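Local coordinates for protein MdcD (Pseudomonas aeruginosa, PDB 5VIP) that probably acts as the beta subunit of biotin-independent malonate decarboxylase, a carboxyl transferase family enzyme that removes carbon dioxide from malonyl groups carried on acyl carrier protein, at residues R19-A24 with A154-C159; L114-G119 with I165-C170; V141-Q144 with P148-A151. One frame throughout, in Å; residues are numbered along the deposited sequence.

Contact 1. Residues R19-A24 with A154-C159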
loop_
_atom_site.group_PDB
_atom_site.type_symbol
_atom_site.label_atom_id
_atom_site.label_comp_id
_atom_site.label_asym_id
_atom_site.label_seq_id
_atom_site.Cartn_x
_atom_site.Cartn_y
_atom_site.Cartn_z
ATOM N N ARG B 19 7.698 -22.080 5.909
ATOM C CA ARG B 19 9.073 -22.464 5.622
ATOM C C ARG B 19 9.100 -23.683 4.700
ATOM O O ARG B 19 9.906 -23.761 3.774
ATOM C CB ARG B 19 9.835 -22.724 6.939
ATOM C CG ARG B 19 11.334 -22.969 6.776
ATOM C CD ARG B 19 12.051 -23.029 8.139
ATOM N NE ARG B 19 12.324 -21.692 8.661
ATOM C CZ ARG B 19 11.605 -21.089 9.602
ATOM N NH1 ARG B 19 10.560 -21.707 10.143
ATOM N NH2 ARG B 19 11.938 -19.871 10.008
ATOM N N GLN B 20 8.198 -24.624 4.932
ATOM C CA GLN B 20 8.094 -25.769 4.039
ATOM C C GLN B 20 7.633 -25.365 2.643
ATOM O O GLN B 20 8.105 -25.902 1.655
ATOM C CB GLN B 20 7.130 -26.797 4.600
ATOM C CG GLN B 20 7.592 -27.433 5.894
ATOM C CD GLN B 20 6.483 -28.239 6.521
ATOM O OE1 GLN B 20 5.348 -27.769 6.622
ATOM N NE2 GLN B 20 6.795 -29.463 6.934
ATOM N N ARG B 21 6.695 -24.435 2.564
ATOM C CA ARG B 21 6.254 -23.946 1.245
ATOM C C ARG B 21 7.433 -23.354 0.479
ATOM O O ARG B 21 7.606 -23.599 -0.719
ATOM C CB ARG B 21 5.141 -22.905 1.400
ATOM C CG ARG B 21 3.823 -23.476 1.908
ATOM C CD ARG B 21 2.788 -22.366 2.119
ATOM N NE ARG B 21 1.619 -22.876 2.818
ATOM C CZ ARG B 21 0.425 -22.288 2.838
ATOM N NH1 ARG B 21 0.222 -21.155 2.187
ATOM N NH2 ARG B 21 -0.572 -22.851 3.511
ATOM N N ALA B 22 8.257 -22.585 1.180
ATOM C CA ALA B 22 9.398 -21.915 0.549
ATOM C C ALA B 22 10.411 -22.932 0.034
ATOM O O ALA B 22 10.911 -22.824 -1.090
ATOM C CB ALA B 22 10.056 -20.948 1.528
ATOM N N ARG B 23 10.705 -23.931 0.853
ATOM C CA ARG B 23 11.642 -24.979 0.470
ATOM C C ARG B 23 11.103 -25.807 -0.695
ATOM O O ARG B 23 11.854 -26.222 -1.573
ATOM C CB ARG B 23 11.928 -25.881 1.675
ATOM C CG ARG B 23 12.859 -27.062 1.405
ATOM C CD ARG B 23 13.013 -27.894 2.685
ATOM N NE ARG B 23 13.647 -27.121 3.755
ATOM C CZ ARG B 23 13.008 -26.581 4.790
ATOM N NH1 ARG B 23 11.695 -26.734 4.928
ATOM N NH2 ARG B 23 13.689 -25.891 5.695
ATOM N N ALA B 24 9.794 -26.036 -0.702
ATOM C CA ALA B 24 9.160 -26.850 -1.735
ATOM C C ALA B 24 9.173 -26.148 -3.096
ATOM O O ALA B 24 9.278 -26.802 -4.141
ATOM C CB ALA B 24 7.738 -27.190 -1.331
ATOM N N ALA B 154 -2.643 -18.930 -0.906
ATOM C CA ALA B 154 -3.140 -20.304 -0.947
ATOM C C ALA B 154 -4.069 -20.629 0.206
ATOM O O ALA B 154 -4.758 -21.648 0.175
ATOM C CB ALA B 154 -1.970 -21.298 -0.962
ATOM N N GLY B 155 -4.113 -19.773 1.219
ATOM C CA GLY B 155 -4.835 -20.122 2.425
ATOM C C GLY B 155 -3.964 -20.947 3.368
ATOM O O GLY B 155 -2.854 -21.367 3.010
ATOM N N PRO B 156 -4.481 -21.232 4.572
ATOM C CA PRO B 156 -5.870 -20.974 4.985
ATOM C C PRO B 156 -6.160 -19.552 5.492
ATOM O O PRO B 156 -7.324 -19.169 5.569
ATOM C CB PRO B 156 -6.079 -21.990 6.111
ATOM C CG PRO B 156 -4.711 -22.133 6.726
ATOM C CD PRO B 156 -3.711 -21.950 5.607
ATOM N N VAL B 157 -5.138 -18.781 5.839
ATOM C CA VAL B 157 -5.376 -17.425 6.311
ATOM C C VAL B 157 -5.831 -16.529 5.151
ATOM O O VAL B 157 -6.752 -15.721 5.294
ATOM C CB VAL B 157 -4.120 -16.828 6.984
ATOM C CG1 VAL B 157 -4.338 -15.373 7.347
ATOM C CG2 VAL B 157 -3.736 -17.637 8.219
ATOM N N GLY B 158 -5.217 -16.702 3.986
ATOM C CA GLY B 158 -5.481 -15.801 2.882
ATOM C C GLY B 158 -4.807 -14.459 3.119
ATOM O O GLY B 158 -3.910 -14.341 3.961
ATOM N N CYS B 159 -5.229 -13.439 2.382
ATOM C CA CYS B 159 -4.521 -12.165 2.391
ATOM C C CYS B 159 -5.480 -10.997 2.537
ATOM O O CYS B 159 -6.278 -10.734 1.635
ATOM C CB CYS B 159 -3.703 -12.008 1.100
ATOM S SG CYS B 159 -2.697 -10.516 1.021
#

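Contact 2. Residues L114-G119 with I165-C170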
loop_
_atom_site.group_PDB
_atom_site.type_symbol
_atom_site.label_atom_id
_atom_site.label_comp_id
_atom_site.label_asym_id
_atom_site.label_seq_id
_atom_site.Cartn_x
_atom_site.Cartn_y
_atom_site.Cartn_z
ATOM N N LEU B 114 6.286 -13.899 -3.536
ATOM C CA LEU B 114 5.654 -13.560 -2.256
ATOM C C LEU B 114 4.554 -14.560 -1.916
ATOM O O LEU B 114 3.585 -14.694 -2.662
ATOM C CB LEU B 114 5.058 -12.142 -2.297
ATOM C CG LEU B 114 6.021 -11.008 -2.637
ATOM C CD1 LEU B 114 5.260 -9.666 -2.710
ATOM C CD2 LEU B 114 7.118 -10.947 -1.579
ATOM N N LEU B 115 4.700 -15.229 -0.775
ATOM C CA LEU B 115 3.660 -16.114 -0.262
ATOM C C LEU B 115 2.899 -15.387 0.848
ATOM O O LEU B 115 3.370 -15.289 1.991
ATOM C CB LEU B 115 4.271 -17.417 0.263
ATOM C CG LEU B 115 4.475 -18.579 -0.722
ATOM C CD1 LEU B 115 4.963 -18.158 -2.110
ATOM C CD2 LEU B 115 5.395 -19.642 -0.132
ATOM N N LEU B 116 1.717 -14.885 0.509
ATOM C CA LEU B 116 1.020 -13.928 1.365
ATOM C C LEU B 116 -0.105 -14.542 2.194
ATOM O O LEU B 116 -1.243 -14.650 1.734
ATOM C CB LEU B 116 0.463 -12.794 0.499
ATOM C CG LEU B 116 1.539 -12.030 -0.278
ATOM C CD1 LEU B 116 0.945 -10.895 -1.105
ATOM C CD2 LEU B 116 2.596 -11.492 0.672
ATOM N N GLU B 117 0.219 -14.940 3.420
ATOM C CA GLU B 117 -0.789 -15.414 4.368
ATOM C C GLU B 117 -0.784 -14.431 5.519
ATOM O O GLU B 117 0.053 -14.529 6.402
ATOM C CB GLU B 117 -0.478 -16.826 4.865
ATOM C CG GLU B 117 -0.437 -17.883 3.755
ATOM C CD GLU B 117 -1.774 -18.016 3.029
ATOM O OE1 GLU B 117 -1.776 -18.086 1.771
ATOM O OE2 GLU B 117 -2.820 -18.065 3.718
ATOM N N THR B 118 -1.692 -13.467 5.492
ATOM C CA THR B 118 -1.602 -12.355 6.424
ATOM C C THR B 118 -2.945 -11.650 6.583
ATOM O O THR B 118 -3.768 -11.606 5.658
ATOM C CB THR B 118 -0.515 -11.351 5.962
ATOM O OG1 THR B 118 -0.358 -10.309 6.934
ATOM C CG2 THR B 118 -0.869 -10.751 4.593
ATOM N N GLY B 119 -3.173 -11.099 7.770
ATOM C CA GLY B 119 -4.434 -10.435 8.049
ATOM C C GLY B 119 -4.341 -8.964 8.409
ATOM O O GLY B 119 -5.367 -8.308 8.632
ATOM N N ILE B 165 -3.347 -4.804 -0.866
ATOM C CA ILE B 165 -3.029 -3.742 -1.807
ATOM C C ILE B 165 -1.686 -4.074 -2.469
ATOM O O ILE B 165 -1.506 -3.865 -3.671
ATOM C CB ILE B 165 -2.984 -2.366 -1.101
ATOM C CG1 ILE B 165 -4.365 -2.038 -0.513
ATOM C CG2 ILE B 165 -2.506 -1.273 -2.061
ATOM C CD1 ILE B 165 -4.415 -0.716 0.305
ATOM N N ALA B 166 -0.753 -4.610 -1.682
ATOM C CA ALA B 166 0.525 -5.088 -2.232
ATOM C C ALA B 166 0.277 -6.188 -3.261
ATOM O O ALA B 166 0.887 -6.201 -4.322
ATOM C CB ALA B 166 1.445 -5.594 -1.120
ATOM N N ALA B 167 -0.628 -7.106 -2.949
ATOM C CA ALA B 167 -0.981 -8.168 -3.886
ATOM C C ALA B 167 -1.503 -7.557 -5.192
ATOM O O ALA B 167 -1.144 -7.996 -6.292
ATOM C CB ALA B 167 -2.023 -9.106 -3.264
ATOM N N GLY B 168 -2.333 -6.526 -5.062
ATOM C CA GLY B 168 -2.894 -5.839 -6.217
ATOM C C GLY B 168 -1.839 -5.155 -7.081
ATOM O O GLY B 168 -2.089 -4.888 -8.253
ATOM N N LEU B 169 -0.666 -4.862 -6.509
ATOM C CA LEU B 169 0.439 -4.297 -7.293
ATOM C C LEU B 169 1.219 -5.352 -8.054
ATOM O O LEU B 169 1.858 -5.041 -9.061
ATOM C CB LEU B 169 1.433 -3.562 -6.405
ATOM C CG LEU B 169 0.915 -2.387 -5.599
ATOM C CD1 LEU B 169 1.969 -2.066 -4.551
ATOM C CD2 LEU B 169 0.683 -1.211 -6.518
ATOM N N CYS B 170 1.219 -6.584 -7.550
ATOM C CA CYS B 170 2.054 -7.641 -8.135
ATOM C C CYS B 170 1.627 -7.974 -9.564
ATOM O O CYS B 170 0.427 -7.989 -9.862
ATOM C CB CYS B 170 1.991 -8.906 -7.271
ATOM S SG CYS B 170 2.863 -8.709 -5.683
#

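Contact 3. Residues V141-Q144 with P148-A151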
loop_
_atom_site.group_PDB
_atom_site.type_symbol
_atom_site.label_atom_id
_atom_site.label_comp_id
_atom_site.label_asym_id
_atom_site.label_seq_id
_atom_site.Cartn_x
_atom_site.Cartn_y
_atom_site.Cartn_z
ATOM N N VAL B 141 6.869 -1.914 -6.845
ATOM C CA VAL B 141 6.769 -1.078 -8.036
ATOM C C VAL B 141 8.166 -0.876 -8.646
ATOM O O VAL B 141 8.343 -0.993 -9.862
ATOM C CB VAL B 141 6.088 0.279 -7.706
ATOM C CG1 VAL B 141 6.032 1.197 -8.948
ATOM C CG2 VAL B 141 4.674 0.035 -7.176
ATOM N N ASP B 142 9.159 -0.611 -7.801
ATOM C CA ASP B 142 10.543 -0.443 -8.273
ATOM C C ASP B 142 11.036 -1.711 -8.969
ATOM O O ASP B 142 11.577 -1.639 -10.065
ATOM C CB ASP B 142 11.470 -0.078 -7.108
ATOM C CG ASP B 142 12.897 0.212 -7.548
ATOM O OD1 ASP B 142 13.142 0.396 -8.763
ATOM O OD2 ASP B 142 13.777 0.269 -6.659
ATOM N N LEU B 143 10.822 -2.868 -8.345
ATOM C CA LEU B 143 11.323 -4.123 -8.887
ATOM C C LEU B 143 10.651 -4.468 -10.216
ATOM O O LEU B 143 11.280 -5.047 -11.104
ATOM C CB LEU B 143 11.123 -5.266 -7.879
ATOM C CG LEU B 143 11.515 -6.692 -8.313
ATOM C CD1 LEU B 143 12.970 -6.761 -8.827
ATOM C CD2 LEU B 143 11.323 -7.672 -7.158
ATOM N N GLN B 144 9.387 -4.085 -10.360
ATOM C CA GLN B 144 8.630 -4.432 -11.553
ATOM C C GLN B 144 8.911 -3.495 -12.735
ATOM O O GLN B 144 8.235 -3.554 -13.759
ATOM C CB GLN B 144 7.143 -4.500 -11.219
ATOM C CG GLN B 144 6.864 -5.767 -10.387
ATOM C CD GLN B 144 5.406 -6.019 -10.064
ATOM O OE1 GLN B 144 5.036 -7.144 -9.744
ATOM N NE2 GLN B 144 4.573 -4.984 -10.137
ATOM N N PRO B 148 8.716 -9.330 -13.102
ATOM C CA PRO B 148 7.411 -9.507 -12.459
ATOM C C PRO B 148 7.568 -10.083 -11.047
ATOM O O PRO B 148 8.420 -10.942 -10.827
ATOM C CB PRO B 148 6.702 -10.501 -13.386
ATOM C CG PRO B 148 7.828 -11.299 -13.978
ATOM C CD PRO B 148 8.912 -10.280 -14.211
ATOM N N VAL B 149 6.780 -9.587 -10.103
ATOM C CA VAL B 149 6.659 -10.217 -8.794
ATOM C C VAL B 149 5.450 -11.130 -8.872
ATOM O O VAL B 149 4.396 -10.729 -9.369
ATOM C CB VAL B 149 6.476 -9.195 -7.664
ATOM C CG1 VAL B 149 6.267 -9.909 -6.327
ATOM C CG2 VAL B 149 7.679 -8.242 -7.609
ATOM N N VAL B 150 5.606 -12.363 -8.411
ATOM C CA VAL B 150 4.492 -13.291 -8.359
ATOM C C VAL B 150 4.037 -13.400 -6.914
ATOM O O VAL B 150 4.854 -13.595 -6.023
ATOM C CB VAL B 150 4.879 -14.673 -8.909
ATOM C CG1 VAL B 150 3.733 -15.659 -8.735
ATOM C CG2 VAL B 150 5.288 -14.562 -10.380
ATOM N N ALA B 151 2.730 -13.252 -6.698
ATOM C CA ALA B 151 2.131 -13.429 -5.378
ATOM C C ALA B 151 1.261 -14.666 -5.371
ATOM O O ALA B 151 0.401 -14.832 -6.233
ATOM C CB ALA B 151 1.299 -12.214 -4.990
#

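Contact 1. Residues R19-A24 with A154-C159
R21 reaches from helix 18-25 to the carbonyl oxygen of G155, in the loop that follows strand 150-153. The two backbones stand well apart, the nearest CA atoms being those of R21 and A154 at 10.3 Å, and one long side chain spans the distance. Its CG lies beside the backbone N (chi1 -69°), and from there the chain runs extended to NE, delivering the guanidinium edge-on. R21 NH2 donates to G155 O at 2.8 Å with an N-H...O angle of 159°. The oxygen sits only 5° out of the guanidinium plane, and the donor in turn lies in the plane of the G155 carbonyl. R21 NH1 turns to the same oxygen with a longer, weak bond of 3.2 Å, so the acceptor is held in a lopsided fork. Beside it, P156 CD lies near the guanidinium plane, 3.9 Å from R21 NH2. The methyl of A154 comes in obliquely, its CB 3.8 Å from R21 NH1. The peptide between G155 and P156 is cis, and the backbone angles of G155, with positive phi, are ones that favour glycine.

R21 NE bonds to L16 O, and NH2 has a second acceptor in T14 O, while F13 packs on both R21 and A154. E117 OE1 accepts the backbone N-H groups of A154 and G155, and makes a long, weak ion pair with R21 NH1. A buried positive charge is thus met mostly by neutral main-chain carbonyls, with the E117 carboxylate as a weak, more distant counter-charge, and the N-terminal segment is tied to the cis-proline turn.

Contact 2. Residues L114-G119 with I165-C170
L114 and L116 meet A167 and C170 through apolar contacts between side-chain ends. L114 in strand 111-115 and L116 just beyond its end both point toward helix 162-169 and share one shape, with CG beside the backbone N and CD1 carrying the chain on in an extended line (chi2 177° in L114). Each therefore presents CD1 as its leading atom. L114 CD1 meets C170 SG at 3.9 Å, and L116 CD1 rests on A167 CB at 4.1 Å. The thiol swings to this meeting because SG lies beside the backbone N of C170 (chi1 -71°). Both touches are ordinary van der Waals contacts; with only a methyl at A167, the CA atoms of L116 and A167 lie 8.0 Å apart.

Within 165-170, backbone bonds shape the chain: C170 N donates to A167 O at 3.0 Å, and L169 N to A166 O at the same length, bonds that span three residues and bring the chain round to C170.

The setting is consistent with the crotonase-like core of the carboxyl transferase family, with helix 162-169 packed against the sheet. Strand 111-115 runs between strands 69-76 and 150-153, from which A151 touches both L116 and C170. I140 of helix 126-143 packs on L114 and A166, while I165, G168 and L169 of helix 162-169 contact the other protein chain of the assembly.

Contact 3. Residues V141-Q144 with P148-A151
Q144 and L143 close on V149 where helix 126-143 turns back into strand 150-153, the helix-to-strand return of the beta-alpha-beta unit that began with strand 111-115. The side-chain amide of Q144 carries the polar part. V149 N donates to Q144 OE1 at 3.0 Å, with an N-H...O angle of 153°. The donor lies in the plane of the side-chain carbonyl, on a lone pair. The same oxygen lies close to the valine itself, 3.3 Å from V149 CB. V149 points its CG2 branch between L143 and Q144: it meets Q144 CG at 3.8 Å and L143 CD2 at 3.7 Å, and both of these side chains cross the valine at about a right angle.

What positions the glutamine is partly its place in the chain. Q144 is the first residue to leave helical backbone angles, and with CG beside the backbone N (chi1 -73°) its extended side chain can run over to V149. Farther out, L143 is wedged against L97, A100 and N104 of helix 87-105 and against A112 of strand 111-115, while P148 packs on S171 and L244. Both ends of the amide are also engaged with the C-terminal end of helix 162-169 and the residues just after it, which sets the rotation of the group: Q144 OE1 takes two backbone N-H groups, from V149 and S171, and NE2 gives a hydrogen to the carbonyl oxygen of L169.

All three contacts are largely buried, but contact 2 lies nearest the middle, its centre about 4 Å from that of the chain against about 10 Å for the other two, which flank it on opposite sides of that centre. Contact 1 also has an exposed member in P156. Contact 2 is purely apolar across its segments, contact 3 adds a hydrogen bond to a side-chain amide, and contact 1 rests on a charged group. E117 OE2 takes the N-H of G158, joining contacts 1 and 2. Contacts 2 and 3 meet the same sheet, where L114 N bonds to V150 O, and are linked again by L169 O and Q144 NE2. Strand 150-153 connects contacts 3 and 1 along the chain.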